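Local atomic coordinates of putative ATP binding component of ABC-transporter (Escherichia coli, PDB entry 2R5O), a protein that probably couples ATP hydrolysis to export of O-antigen polysaccharide, the crystallised part being its carbohydrate-binding C-terminal domain with an immunoglobulin fold. Residues 28-34 / 49-53; 132-136 / 168-174; 141-146 / 157-161. The contacts are given in a common frame with arbitrary orientation. Where two conformers were deposited one is given. Residue numbers count along the deposited sequence, not the author numbering.

Contact 1: 28-34 / 49-53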
loop_
_atom_site.group_PDB
_atom_site.type_symbol
_atom_site.label_atom_id
_atom_site.label_comp_id
_atom_site.label_asym_id
_atom_site.label_seq_id
_atom_site.Cartn_x
_atom_site.Cartn_y
_atom_site.Cartn_z
ATOM N N ASP A 28 -2.374 1.134 33.764
ATOM C CA ASP A 28 -2.404 0.442 32.468
ATOM C C ASP A 28 -3.869 0.268 32.056
ATOM O O ASP A 28 -4.526 -0.709 32.450
ATOM C CB ASP A 28 -1.631 -0.885 32.579
ATOM C CG ASP A 28 -1.457 -1.581 31.260
ATOM O OD1 ASP A 28 -2.132 -1.228 30.274
ATOM O OD2 ASP A 28 -0.633 -2.510 31.201
ATOM N N VAL A 29 -4.392 1.254 31.322
ATOM C CA VAL A 29 -5.783 1.270 30.880
ATOM C C VAL A 29 -5.958 0.910 29.395
ATOM O O VAL A 29 -7.046 1.003 28.843
ATOM C CB VAL A 29 -6.436 2.640 31.177
ATOM C CG1 VAL A 29 -6.395 2.923 32.672
ATOM C CG2 VAL A 29 -5.784 3.753 30.422
ATOM N N TYR A 30 -4.877 0.463 28.768
ATOM C CA TYR A 30 -4.862 0.085 27.355
ATOM C C TYR A 30 -6.025 -0.833 26.994
ATOM O O TYR A 30 -6.699 -0.650 25.974
ATOM C CB TYR A 30 -3.517 -0.571 27.093
ATOM C CG TYR A 30 -3.059 -0.806 25.674
ATOM C CD1 TYR A 30 -2.032 -0.034 25.112
ATOM C CD2 TYR A 30 -3.574 -1.850 24.913
ATOM C CE1 TYR A 30 -1.545 -0.290 23.862
ATOM C CE2 TYR A 30 -3.088 -2.109 23.636
ATOM C CZ TYR A 30 -2.056 -1.328 23.120
ATOM O OH TYR A 30 -1.528 -1.604 21.879
ATOM N N HIS A 31 -6.259 -1.823 27.855
ATOM C CA HIS A 31 -7.251 -2.858 27.610
ATOM C C HIS A 31 -8.685 -2.318 27.627
ATOM O O HIS A 31 -9.604 -3.029 27.207
ATOM C CB HIS A 31 -7.105 -3.979 28.635
ATOM C CG HIS A 31 -7.559 -3.615 30.004
ATOM N ND1 HIS A 31 -6.767 -2.990 30.945
ATOM C CD2 HIS A 31 -8.770 -3.773 30.576
ATOM C CE1 HIS A 31 -7.480 -2.792 32.046
ATOM N NE2 HIS A 31 -8.693 -3.260 31.849
ATOM N N THR A 32 -8.884 -1.078 28.095
ATOM C CA THR A 32 -10.236 -0.504 28.176
ATOM C C THR A 32 -10.668 0.267 26.933
ATOM O O THR A 32 -11.802 0.733 26.885
ATOM C CB THR A 32 -10.372 0.478 29.358
ATOM O OG1 THR A 32 -9.650 1.690 29.085
ATOM C CG2 THR A 32 -9.890 -0.154 30.679
ATOM N N ARG A 33 -9.777 0.443 25.968
ATOM C CA ARG A 33 -10.030 1.358 24.855
ATOM C C ARG A 33 -10.750 0.698 23.674
ATOM O O ARG A 33 -10.692 -0.511 23.499
ATOM C CB ARG A 33 -8.715 1.969 24.354
ATOM C CG ARG A 33 -7.961 2.774 25.396
ATOM C CD ARG A 33 -8.845 3.833 26.051
ATOM N NE ARG A 33 -8.058 4.658 26.935
ATOM C CZ ARG A 33 -8.569 5.546 27.778
ATOM N NH1 ARG A 33 -9.884 5.722 27.858
ATOM N NH2 ARG A 33 -7.770 6.262 28.546
ATOM N N PRO A 34 -11.429 1.490 22.855
ATOM C CA PRO A 34 -12.089 0.943 21.694
ATOM C C PRO A 34 -11.101 0.250 20.758
ATOM O O PRO A 34 -10.027 0.778 20.477
ATOM C CB PRO A 34 -12.690 2.190 21.021
ATOM C CG PRO A 34 -12.921 3.143 22.136
ATOM C CD PRO A 34 -11.681 2.935 22.992
ATOM N N LYS A 49 6.324 0.256 30.166
ATOM C CA LYS A 49 4.992 -0.295 29.899
ATOM C C LYS A 49 4.228 0.654 28.998
ATOM O O LYS A 49 4.125 1.843 29.310
ATOM C CB LYS A 49 4.176 -0.496 31.186
ATOM C CG LYS A 49 4.678 -1.643 32.025
ATOM C CD LYS A 49 3.923 -1.717 33.315
ATOM C CE LYS A 49 2.611 -2.391 33.173
ATOM N NZ LYS A 49 2.088 -2.746 34.565
ATOM N N ILE A 50 3.637 0.106 27.933
ATOM C CA ILE A 50 2.708 0.863 27.118
ATOM C C ILE A 50 1.371 0.785 27.855
ATOM O O ILE A 50 0.763 -0.284 27.932
ATOM C CB ILE A 50 2.566 0.323 25.709
ATOM C CG1 ILE A 50 3.942 0.202 25.058
ATOM C CG2 ILE A 50 1.649 1.215 24.929
ATOM C CD1 ILE A 50 3.905 -0.475 23.718
ATOM N N ILE A 51 0.941 1.897 28.447
ATOM C CA ILE A 51 -0.200 1.900 29.374
ATOM C C ILE A 51 -1.501 2.451 28.771
ATOM O O ILE A 51 -2.546 2.332 29.387
ATOM C CB ILE A 51 0.158 2.655 30.676
ATOM C CG1 ILE A 51 0.778 4.028 30.391
ATOM C CG2 ILE A 51 1.103 1.800 31.515
ATOM C CD1 ILE A 51 0.875 4.886 31.651
ATOM N N ASP A 52 -1.423 3.046 27.586
ATOM C CA ASP A 52 -2.633 3.572 26.951
ATOM C C ASP A 52 -2.349 3.800 25.478
ATOM O O ASP A 52 -1.185 3.831 25.054
ATOM C CB ASP A 52 -3.087 4.879 27.635
ATOM C CG ASP A 52 -4.575 5.163 27.488
ATOM O OD1 ASP A 52 -5.309 4.390 26.864
ATOM O OD2 ASP A 52 -5.003 6.196 28.056
ATOM N N TYR A 53 -3.414 3.936 24.696
ATOM C CA TYR A 53 -3.304 4.370 23.306
ATOM C C TYR A 53 -4.497 5.217 22.936
ATOM O O TYR A 53 -5.520 5.233 23.642
ATOM C CB TYR A 53 -3.177 3.178 22.350
ATOM C CG TYR A 53 -4.420 2.327 22.170
ATOM C CD1 TYR A 53 -5.328 2.540 21.125
ATOM C CD2 TYR A 53 -4.684 1.284 23.028
ATOM C CE1 TYR A 53 -6.438 1.748 20.964
ATOM C CE2 TYR A 53 -5.798 0.460 22.857
ATOM C CZ TYR A 53 -6.660 0.706 21.818
ATOM O OH TYR A 53 -7.767 -0.123 21.683
#
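Two tyrosines, Tyr53 and Tyr30, carry the largest share of the buried surface where the loop 28-34 lies against strand 49-53. Their rings meet edge to face, the edge of Tyr53 directed at the face of Tyr30, with centroids 4.6 Å apart and planes at 59°. Arg33 covers a face of the Tyr53 ring, and Tyr53 OH donates to Pro34 O at 2.7 Å, so this side chain is held at both its ring and its hydroxyl. Tyr30 also touches Ile50 (CE1 to CG2, 3.7 Å), while its own hydroxyl bonds to Ser163. The strand belongs to one sheet of the immunoglobulin-fold domain and carries a classic beta bulge, with Ile51 and Asp52 both opposite Lys77. At the bulge Ile51 O accepts from Val29 N (2.9 Å), and the carboxylate of Asp52 takes a two-pronged salt bridge from Arg33: NE to OD1 and NH2 to OD2, each 2.8 Å. Asp28, packed on Ile51, forms salt bridges with Arg42 and Arg160.

Contact 2: 132-136 / 168-174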
loop_
_atom_site.group_PDB
_atom_site.type_symbol
_atom_site.label_atom_id
_atom_site.label_comp_id
_atom_site.label_asym_id
_atom_site.label_seq_id
_atom_site.Cartn_x
_atom_site.Cartn_y
_atom_site.Cartn_z
ATOM N N VAL A 132 -4.150 5.668 5.736
ATOM C CA VAL A 132 -4.480 4.262 5.824
ATOM C C VAL A 132 -4.844 3.764 4.404
ATOM O O VAL A 132 -6.021 3.611 4.035
ATOM C CB VAL A 132 -5.561 4.015 6.870
ATOM C CG1 VAL A 132 -5.854 2.524 7.008
ATOM C CG2 VAL A 132 -5.108 4.597 8.237
ATOM N N ASP A 133 -3.799 3.528 3.623
ATOM C CA ASP A 133 -3.898 3.218 2.165
ATOM C C ASP A 133 -4.139 1.686 1.962
ATOM O O ASP A 133 -3.300 0.967 1.426
ATOM C CB ASP A 133 -2.627 3.714 1.439
ATOM C CG ASP A 133 -2.532 5.225 1.311
ATOM O OD1 ASP A 133 -3.522 5.934 1.529
ATOM O OD2 ASP A 133 -1.437 5.744 0.975
ATOM N N LEU A 134 -5.272 1.228 2.498
ATOM C CA LEU A 134 -5.678 -0.167 2.564
ATOM C C LEU A 134 -7.094 -0.310 2.061
ATOM O O LEU A 134 -7.881 0.649 2.071
ATOM C CB LEU A 134 -5.612 -0.716 4.005
ATOM C CG LEU A 134 -4.252 -0.648 4.693
ATOM C CD1 LEU A 134 -4.336 -1.159 6.101
ATOM C CD2 LEU A 134 -3.191 -1.398 3.934
ATOM N N ASN A 135 -7.433 -1.502 1.580
ATOM C CA ASN A 135 -8.778 -1.758 1.090
ATOM C C ASN A 135 -9.727 -1.959 2.281
ATOM O O ASN A 135 -9.313 -2.110 3.439
ATOM C CB ASN A 135 -8.773 -3.000 0.178
ATOM C CG ASN A 135 -9.782 -2.917 -0.951
ATOM O OD1 ASN A 135 -10.631 -2.024 -0.967
ATOM N ND2 ASN A 135 -9.678 -3.835 -1.897
ATOM N N SER A 136 -11.022 -1.953 2.011
ATOM C CA SER A 136 -11.994 -2.227 3.073
ATOM C C SER A 136 -11.661 -3.547 3.729
ATOM O O SER A 136 -11.242 -4.494 3.037
ATOM C CB SER A 136 -13.412 -2.373 2.515
ATOM O OG SER A 136 -13.879 -1.149 1.996
ATOM N N VAL A 168 -11.484 -0.726 8.243
ATOM C CA VAL A 168 -11.326 0.255 7.164
ATOM C C VAL A 168 -12.557 0.195 6.296
ATOM O O VAL A 168 -12.980 -0.888 5.905
ATOM C CB VAL A 168 -10.046 -0.024 6.299
ATOM C CG1 VAL A 168 -9.979 0.919 5.110
ATOM C CG2 VAL A 168 -8.788 0.122 7.164
ATOM N N THR A 169 -13.080 1.363 5.977
ATOM C CA THR A 169 -14.238 1.513 5.099
ATOM C C THR A 169 -13.915 2.370 3.865
ATOM O O THR A 169 -13.071 3.266 3.928
ATOM C CB THR A 169 -15.472 2.112 5.824
ATOM O OG1 THR A 169 -15.089 3.293 6.538
ATOM C CG2 THR A 169 -16.047 1.110 6.807
ATOM N N LYS A 170 -14.581 2.038 2.760
ATOM C CA LYS A 170 -14.512 2.758 1.483
ATOM C C LYS A 170 -15.865 2.623 0.797
ATOM O O LYS A 170 -16.693 1.758 1.146
ATOM C CB LYS A 170 -13.468 2.116 0.557
ATOM C CG LYS A 170 -12.056 2.052 1.061
ATOM C CD LYS A 170 -11.137 1.378 0.060
ATOM C CE LYS A 170 -10.977 2.198 -1.199
ATOM N NZ LYS A 170 -10.251 3.483 -0.963
ATOM N N SER A 171 -16.104 3.474 -0.197
ATOM C CA SER A 171 -17.301 3.341 -1.040
ATOM C C SER A 171 -17.073 2.326 -2.152
ATOM O O SER A 171 -17.919 1.457 -2.373
ATOM C CB SER A 171 -17.742 4.693 -1.618
ATOM O OG SER A 171 -16.695 5.322 -2.297
ATOM N N MET A 172 -15.963 2.460 -2.880
ATOM C CA MET A 172 -15.647 1.545 -3.979
ATOM C C MET A 172 -14.300 0.887 -3.747
ATOM O O MET A 172 -13.236 1.534 -3.817
ATOM C CB MET A 172 -15.631 2.287 -5.298
ATOM C CG MET A 172 -16.974 2.929 -5.614
ATOM S SD MET A 172 -17.110 3.361 -7.340
ATOM C CE MET A 172 -18.377 4.610 -7.278
ATOM N N ASP A 173 -14.339 -0.417 -3.505
ATOM C CA ASP A 173 -13.109 -1.188 -3.314
ATOM C C ASP A 173 -12.350 -1.320 -4.648
ATOM O O ASP A 173 -12.949 -1.431 -5.706
ATOM C CB ASP A 173 -13.443 -2.599 -2.820
ATOM C CG ASP A 173 -13.844 -2.641 -1.376
ATOM O OD1 ASP A 173 -14.035 -1.559 -0.772
ATOM O OD2 ASP A 173 -13.963 -3.773 -0.856
ATOM N N PHE A 174 -11.016 -1.363 -4.559
ATOM C CA PHE A 174 -10.169 -1.736 -5.658
ATOM C C PHE A 174 -9.916 -3.256 -5.467
ATOM O O PHE A 174 -10.568 -3.895 -4.611
ATOM C CB PHE A 174 -8.879 -0.900 -5.678
ATOM C CG PHE A 174 -8.103 -0.937 -4.375
ATOM C CD1 PHE A 174 -7.183 -1.921 -4.119
ATOM C CD2 PHE A 174 -8.300 0.042 -3.403
ATOM C CE1 PHE A 174 -6.501 -1.954 -2.938
ATOM C CE2 PHE A 174 -7.639 -0.009 -2.195
ATOM C CZ PHE A 174 -6.735 -0.998 -1.975
HETATM O O HOH W 1 -7.871 2.962 0.375
HETATM O O HOH W 2 -16.320 -0.454 3.255
HETATM O O HOH W 3 -11.773 -5.401 0.586
#
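Asn135 has more of its surface covered by the other segment than any other residue here, and the polar atoms of its side chain all find partners. Its ND2 donates to Phe174 O at 2.9 Å and also reaches Gly176 O, just past the segment; its OD1 accepts from the backbone Ser136 N at 3.0 Å. The amide group lies over one face of the Phe174 ring. OD1 is also 3.4 Å from Asp173 OD1, but both are acceptors and do not bond. Asp173 OD1 instead receives the hydroxyl of Ser136, OG to OD1 2.8 Å.

Waters complete the network. Water 2 accepts from Lys170 N (3.1 Å) and donates to Ser136 OG (2.8 Å), so that hydroxyl both gives and receives. Water 3 donates to Ser136 O (2.7 Å) and to Asp173 OD2 (3.1 Å), and water 1 joins Lys170 NZ (2.8 Å) to Leu134 O (2.9 Å). Val168 points toward segment 132-136, its CG2 3.8 Å from Val132 CG1 and its CG1 3.5 Å from Asn135 O, while Val168 O takes a CA-H...O contact from Ser136 CA at 3.3 Å.

The ring of Phe174 meets Tyr102 of the second subunit, and Asp133 packs on Leu180 of that subunit, consistent with the domain-swapped assembly of this protein. Within the chain, Val168 pairs through its backbone with Gly137 and packs on Tyr139, whose hydroxyl bonds to Asn135 O. The contact thus fastens the chain leaving strand 153-169 to the connection between strands 123-131 and 137-147, which belong to different sheets.

Contact 3: 141-146 / 157-161; sequences LSFGIS and LDRRY
This is a buried antiparallel strand pairing near the middle of the domain, between the two arms of the hairpin formed by strands 137-147 and 153-169. The segment axes approach to 4.7 Å with directions 173° apart. Phe143-Arg160 and Ile145-Asp158 are hydrogen-bonded pairs (CA-CA 5.4 and 5.5 Å), and Gly144-Arg159 between them is non-hydrogen-bonded (CA-CA 4.1 Å). Arg160 N donates to Phe143 O at 2.8 Å, with a weak return bond from Phe143 N to Arg160 O (3.4 Å); Ile145 N reaches Asp158 O at 2.9 Å. Ile145 O accepts twice, from Leu157 N (2.9 Å) and Asp158 N (3.2 Å); the backbone is extended except at Leu157 (phi/psi -97/-54). Phe143 (chi1 m), Ile145 (chi1 t), Asp158 and Arg160 share one face; there Asp158 accepts from the backbone N of Ile50 and forms a salt bridge with Arg42, and Arg160 forms one with Glu40. On the other face Arg159, m at chi1 to chi3, curls over Gly144, NE 3.7 Å from its CA, where a beta carbon would clash; NH1 bonds weakly to Ser146 OG (3.1 Å). Leu157 and Asp158 opposite Ile145 make a classic beta bulge, set in a hairpin of the immunoglobulin fold.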
loop_
_atom_site.group_PDB
_atom_site.type_symbol
_atom_site.label_atom_id
_atom_site.label_comp_id
_atom_site.label_asym_id
_atom_site.label_seq_id
_atom_site.Cartn_x
_atom_site.Cartn_y
_atom_site.Cartn_z
ATOM N N LEU A 141 -3.318 -4.175 14.530
ATOM C CA LEU A 141 -2.295 -3.191 14.887
ATOM C C LEU A 141 -1.557 -3.644 16.133
ATOM O O LEU A 141 -2.156 -4.145 17.087
ATOM C CB LEU A 141 -2.961 -1.829 15.145
ATOM C CG LEU A 141 -2.092 -0.685 15.668
ATOM C CD1 LEU A 141 -1.049 -0.256 14.671
ATOM C CD2 LEU A 141 -2.993 0.487 16.068
ATOM N N SER A 142 -0.246 -3.423 16.121
ATOM C CA SER A 142 0.646 -3.601 17.277
ATOM C C SER A 142 1.337 -2.288 17.621
ATOM O O SER A 142 1.734 -1.555 16.725
ATOM C CB SER A 142 1.771 -4.592 16.915
ATOM O OG SER A 142 1.261 -5.829 16.450
ATOM N N PHE A 143 1.499 -2.029 18.924
ATOM C CA PHE A 143 2.338 -0.961 19.419
ATOM C C PHE A 143 3.452 -1.603 20.240
ATOM O O PHE A 143 3.164 -2.507 21.046
ATOM C CB PHE A 143 1.590 -0.011 20.338
ATOM C CG PHE A 143 0.690 1.002 19.671
ATOM C CD1 PHE A 143 1.203 1.985 18.880
ATOM C CD2 PHE A 143 -0.666 1.009 19.924
ATOM C CE1 PHE A 143 0.411 2.977 18.384
ATOM C CE2 PHE A 143 -1.489 1.982 19.392
ATOM C CZ PHE A 143 -0.940 2.975 18.617
ATOM N N GLY A 144 4.686 -1.142 20.094
ATOM C CA GLY A 144 5.805 -1.642 20.869
ATOM C C GLY A 144 6.723 -0.535 21.318
ATOM O O GLY A 144 6.772 0.528 20.701
ATOM N N ILE A 145 7.467 -0.786 22.401
ATOM C CA ILE A 145 8.536 0.113 22.873
ATOM C C ILE A 145 9.774 -0.748 23.154
ATOM O O ILE A 145 9.684 -1.775 23.831
ATOM C CB ILE A 145 8.080 0.984 24.103
ATOM C CG1 ILE A 145 9.143 2.000 24.517
ATOM C CG2 ILE A 145 7.668 0.153 25.255
ATOM C CD1 ILE A 145 9.286 3.158 23.556
ATOM N N SER A 146 10.911 -0.307 22.621
ATOM C CA SER A 146 12.199 -0.955 22.768
ATOM C C SER A 146 13.236 0.081 23.093
ATOM O O SER A 146 12.955 1.272 23.055
ATOM C CB SER A 146 12.547 -1.699 21.475
ATOM O OG SER A 146 11.492 -2.582 21.086
ATOM N N LEU A 157 11.000 -3.878 25.291
ATOM C CA LEU A 157 10.590 -3.575 26.664
ATOM C C LEU A 157 9.158 -4.006 26.899
ATOM O O LEU A 157 8.892 -4.743 27.836
ATOM C CB LEU A 157 10.786 -2.100 27.003
ATOM C CG LEU A 157 12.187 -1.551 26.709
ATOM C CD1 LEU A 157 12.243 -0.071 26.969
ATOM C CD2 LEU A 157 13.259 -2.271 27.523
ATOM N N ASP A 158 8.247 -3.541 26.061
ATOM C CA ASP A 158 6.832 -3.941 26.115
ATOM C C ASP A 158 6.324 -3.938 24.694
ATOM O O ASP A 158 6.444 -2.916 24.015
ATOM C CB ASP A 158 6.008 -2.978 26.998
ATOM C CG ASP A 158 4.589 -3.456 27.249
ATOM O OD1 ASP A 158 4.306 -4.673 27.102
ATOM O OD2 ASP A 158 3.737 -2.598 27.587
ATOM N N ARG A 159 5.791 -5.051 24.227
ATOM C CA ARG A 159 5.413 -5.253 22.833
ATOM C C ARG A 159 3.999 -5.779 22.847
ATOM O O ARG A 159 3.758 -6.900 23.312
ATOM C CB ARG A 159 6.362 -6.244 22.171
ATOM C CG ARG A 159 7.841 -5.852 22.317
ATOM C CD ARG A 159 8.190 -4.488 21.660
ATOM N NE ARG A 159 7.898 -4.608 20.257
ATOM C CZ ARG A 159 8.760 -4.932 19.315
ATOM N NH1 ARG A 159 10.080 -4.862 19.526
ATOM N NH2 ARG A 159 8.284 -5.231 18.125
ATOM N N ARG A 160 3.051 -4.976 22.401
ATOM C CA ARG A 160 1.617 -5.303 22.479
ATOM C C ARG A 160 1.156 -5.749 21.099
ATOM O O ARG A 160 0.578 -4.973 20.320
ATOM C CB ARG A 160 0.859 -4.144 23.095
ATOM C CG ARG A 160 1.441 -3.840 24.473
ATOM C CD ARG A 160 0.574 -3.058 25.438
ATOM N NE ARG A 160 -0.570 -3.855 25.874
ATOM C CZ ARG A 160 -1.285 -3.567 26.950
ATOM N NH1 ARG A 160 -0.978 -2.535 27.697
ATOM N NH2 ARG A 160 -2.327 -4.318 27.262
ATOM N N TYR A 161 1.505 -6.996 20.784
ATOM C CA TYR A 161 1.428 -7.500 19.428
ATOM C C TYR A 161 -0.018 -7.919 19.118
ATOM O O TYR A 161 -0.693 -8.585 19.910
ATOM C CB TYR A 161 2.377 -8.687 19.311
ATOM C CG TYR A 161 2.375 -9.416 18.007
ATOM C CD1 TYR A 161 2.893 -8.857 16.855
ATOM C CD2 TYR A 161 1.924 -10.726 17.946
ATOM C CE1 TYR A 161 2.909 -9.599 15.650
ATOM C CE2 TYR A 161 1.932 -11.439 16.788
ATOM C CZ TYR A 161 2.411 -10.885 15.658
ATOM O OH TYR A 161 2.419 -11.661 14.515
#

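How the contacts relate
Contacts 1 and 3 are neighbours, with centres 12 Å apart, and join the two sheets: Ile50 N lies 2.7 Å from Asp158 OD2 and Ile50 O 2.9 Å from Arg160 NH1, both probable hydrogen bonds, while Arg160 makes a cation-pi contact with Tyr30. Contact 2 lies at a distant end of the domain, its centre 27 Å and 26 Å from those of contacts 1 and 3, yet strand 153-169 serves both contacts 2 and 3. Of the three, contact 2 alone touches the second subunit. A tetraethylene glycol, probably from the crystallisation liquor, sits about 4 Å from the Tyr161 side chain in contact 3, and a sodium ion about 5 Å from that of Phe174 in contact 2.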